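Putative signal recognition particle protein (Chaetomium thermophilum, PDB 5CK4) binds GTP and GDP as an Arf-like GTPase, probably acting as the beta subunit of the signal recognition particle receptor at the endoplasmic reticulum membrane. Local coordinates at residues Q128-P133 and S160-V165. Numbering follows the deposited sequence.
Sequences QHLLNP and SKLKAV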
loop_
_atom_site.group_PDB
_atom_site.type_symbol
_atom_site.label_atom_id
_atom_site.label_comp_id
_atom_site.label_asym_id
_atom_site.label_seq_id
_atom_site.Cartn_x
_atom_site.Cartn_y
_atom_site.Cartn_z
ATOM N N GLN A 128 1.337 -9.089 8.975
ATOM C CA GLN A 128 2.343 -9.470 9.962
ATOM C C GLN A 128 3.702 -8.869 9.638
ATOM O O GLN A 128 4.426 -8.472 10.538
ATOM C CB GLN A 128 2.447 -10.989 10.100
ATOM C CG GLN A 128 1.180 -11.643 10.618
ATOM C CD GLN A 128 0.535 -10.871 11.755
ATOM O OE1 GLN A 128 1.032 -10.866 12.885
ATOM N NE2 GLN A 128 -0.585 -10.210 11.459
ATOM N N HIS A 129 4.037 -8.787 8.354
ATOM C CA HIS A 129 5.260 -8.106 7.932
ATOM C C HIS A 129 5.272 -6.636 8.355
ATOM O O HIS A 129 6.321 -6.080 8.664
ATOM C CB HIS A 129 5.432 -8.189 6.413
ATOM C CG HIS A 129 5.608 -9.584 5.892
ATOM N ND1 HIS A 129 6.592 -10.434 6.351
ATOM C CD2 HIS A 129 4.938 -10.270 4.935
ATOM C CE1 HIS A 129 6.513 -11.586 5.710
ATOM N NE2 HIS A 129 5.519 -11.512 4.844
ATOM N N LEU A 130 4.103 -6.001 8.347
ATOM C CA LEU A 130 4.025 -4.566 8.605
ATOM C C LEU A 130 4.138 -4.228 10.093
ATOM O O LEU A 130 4.433 -3.099 10.451
ATOM C CB LEU A 130 2.749 -3.978 7.988
ATOM C CG LEU A 130 2.610 -4.285 6.483
ATOM C CD1 LEU A 130 1.278 -3.810 5.884
ATOM C CD2 LEU A 130 3.770 -3.698 5.708
ATOM N N LEU A 131 3.925 -5.220 10.953
ATOM C CA LEU A 131 4.003 -5.017 12.402
ATOM C C LEU A 131 5.439 -5.036 12.925
ATOM O O LEU A 131 5.738 -4.485 13.988
ATOM C CB LEU A 131 3.183 -6.094 13.116
ATOM C CG LEU A 131 1.665 -6.018 12.910
ATOM C CD1 LEU A 131 0.978 -7.255 13.484
ATOM C CD2 LEU A 131 1.120 -4.754 13.563
ATOM N N ASN A 132 6.320 -5.665 12.156
ATOM C CA ASN A 132 7.686 -5.954 12.572
ATOM C C ASN A 132 8.591 -4.720 12.526
ATOM O O ASN A 132 8.712 -4.083 11.484
ATOM C CB ASN A 132 8.240 -7.044 11.645
ATOM C CG ASN A 132 9.450 -7.750 12.216
ATOM O OD1 ASN A 132 10.286 -7.144 12.885
ATOM N ND2 ASN A 132 9.553 -9.044 11.943
ATOM N N PRO A 133 9.248 -4.391 13.651
ATOM C CA PRO A 133 10.176 -3.253 13.732
ATOM C C PRO A 133 11.223 -3.221 12.609
ATOM O O PRO A 133 11.604 -2.137 12.169
ATOM C CB PRO A 133 10.851 -3.455 15.090
ATOM C CG PRO A 133 9.805 -4.131 15.910
ATOM C CD PRO A 133 9.060 -5.041 14.961
ATOM N N SER A 160 15.434 -10.070 1.994
ATOM C CA SER A 160 15.318 -8.751 1.391
ATOM C C SER A 160 14.662 -7.751 2.341
ATOM O O SER A 160 13.625 -8.033 2.938
ATOM C CB SER A 160 14.524 -8.826 0.086
ATOM O OG SER A 160 14.345 -7.535 -0.469
ATOM N N LYS A 161 15.274 -6.580 2.471
ATOM C CA LYS A 161 14.758 -5.539 3.353
ATOM C C LYS A 161 13.511 -4.861 2.767
ATOM O O LYS A 161 13.524 -4.385 1.631
ATOM C CB LYS A 161 15.857 -4.512 3.636
ATOM C CG LYS A 161 15.471 -3.405 4.600
ATOM C CD LYS A 161 16.723 -2.747 5.189
ATOM C CE LYS A 161 16.382 -1.511 6.012
ATOM N NZ LYS A 161 15.693 -0.478 5.184
ATOM N N LEU A 162 12.433 -4.833 3.548
ATOM C CA LEU A 162 11.203 -4.155 3.140
ATOM C C LEU A 162 11.356 -2.641 3.281
ATOM O O LEU A 162 11.616 -2.144 4.376
ATOM C CB LEU A 162 10.032 -4.641 3.990
ATOM C CG LEU A 162 8.683 -4.002 3.662
ATOM C CD1 LEU A 162 8.274 -4.324 2.228
ATOM C CD2 LEU A 162 7.630 -4.472 4.655
ATOM N N LYS A 163 11.204 -1.903 2.184
ATOM C CA LYS A 163 11.417 -0.454 2.230
ATOM C C LYS A 163 10.209 0.388 1.816
ATOM O O LYS A 163 10.191 1.604 2.033
ATOM C CB LYS A 163 12.640 -0.053 1.403
ATOM C CG LYS A 163 13.949 -0.638 1.925
ATOM C CD LYS A 163 15.143 0.219 1.541
ATOM C CE LYS A 163 15.156 1.539 2.309
ATOM N NZ LYS A 163 16.501 2.198 2.276
ATOM N N ALA A 164 9.202 -0.242 1.224
ATOM C CA ALA A 164 7.998 0.493 0.841
ATOM C C ALA A 164 6.824 -0.421 0.571
ATOM O O ALA A 164 6.984 -1.627 0.404
ATOM C CB ALA A 164 8.260 1.381 -0.378
ATOM N N VAL A 165 5.643 0.179 0.507
ATOM C CA VAL A 165 4.416 -0.541 0.212
ATOM C C VAL A 165 3.690 0.175 -0.914
ATOM O O VAL A 165 3.554 1.391 -0.890
ATOM C CB VAL A 165 3.488 -0.547 1.449
ATOM C CG1 VAL A 165 2.054 -1.015 1.076
ATOM C CG2 VAL A 165 4.074 -1.414 2.536
#
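Leu130, on helix 123-131, meets Leu162 and Val165 of strand 159-170 through a single methyl group, CD2. Tracing the leucine outward shows how sharply the contact is focused. Its CB stays back from the strand, 5.9 Å from Leu162 CD2. One bond on, Leu130 CG is still 5.1 Å from Val165 CG2. The two branches then separate in role: Leu130 CD1 comes no nearer to Val165 CG2 than 5.0 Å, whereas Leu130 CD2 closes to 3.9 Å from that same methyl and also lies 4.1 Å from Leu162 CD2. With chi1 at -55°, CG sits beside the backbone N and opposite the carbonyl carbon; chi2 then sets CD1 anti to CA, prolonging the chain, and turns CD2 to the strand.

The two strand methyls, Leu162 CD2 and Val165 CG2, are 5.2 Å apart, and Leu130 CD2 faces both, the lines to them opening by about 80°. Two residues three apart can offer methyls to one helix because Lys163 between them leaves the extended conformation (psi -13°), breaking the usual two-residue repeat of facing. No hydrogen bond crosses, and the two segments together bury just 120 Å², so the contact is modest apolar packing at van der Waals separations.

The surroundings extend this patch: Leu130 also touches Leu23 and Ile25 of the neighbouring parallel strand 21-25, while Val192 and Leu196 of helix 180-201 approach it from another helix. All three touching residues are buried, and Val165's side chain is about 10 Å from that of the GDP-binding Lys32. Helix-to-sheet packing of this kind, with aliphatic side chains filling the layer between a helix and the central beta-sheet, is characteristic of the alpha/beta P-loop GTPase fold.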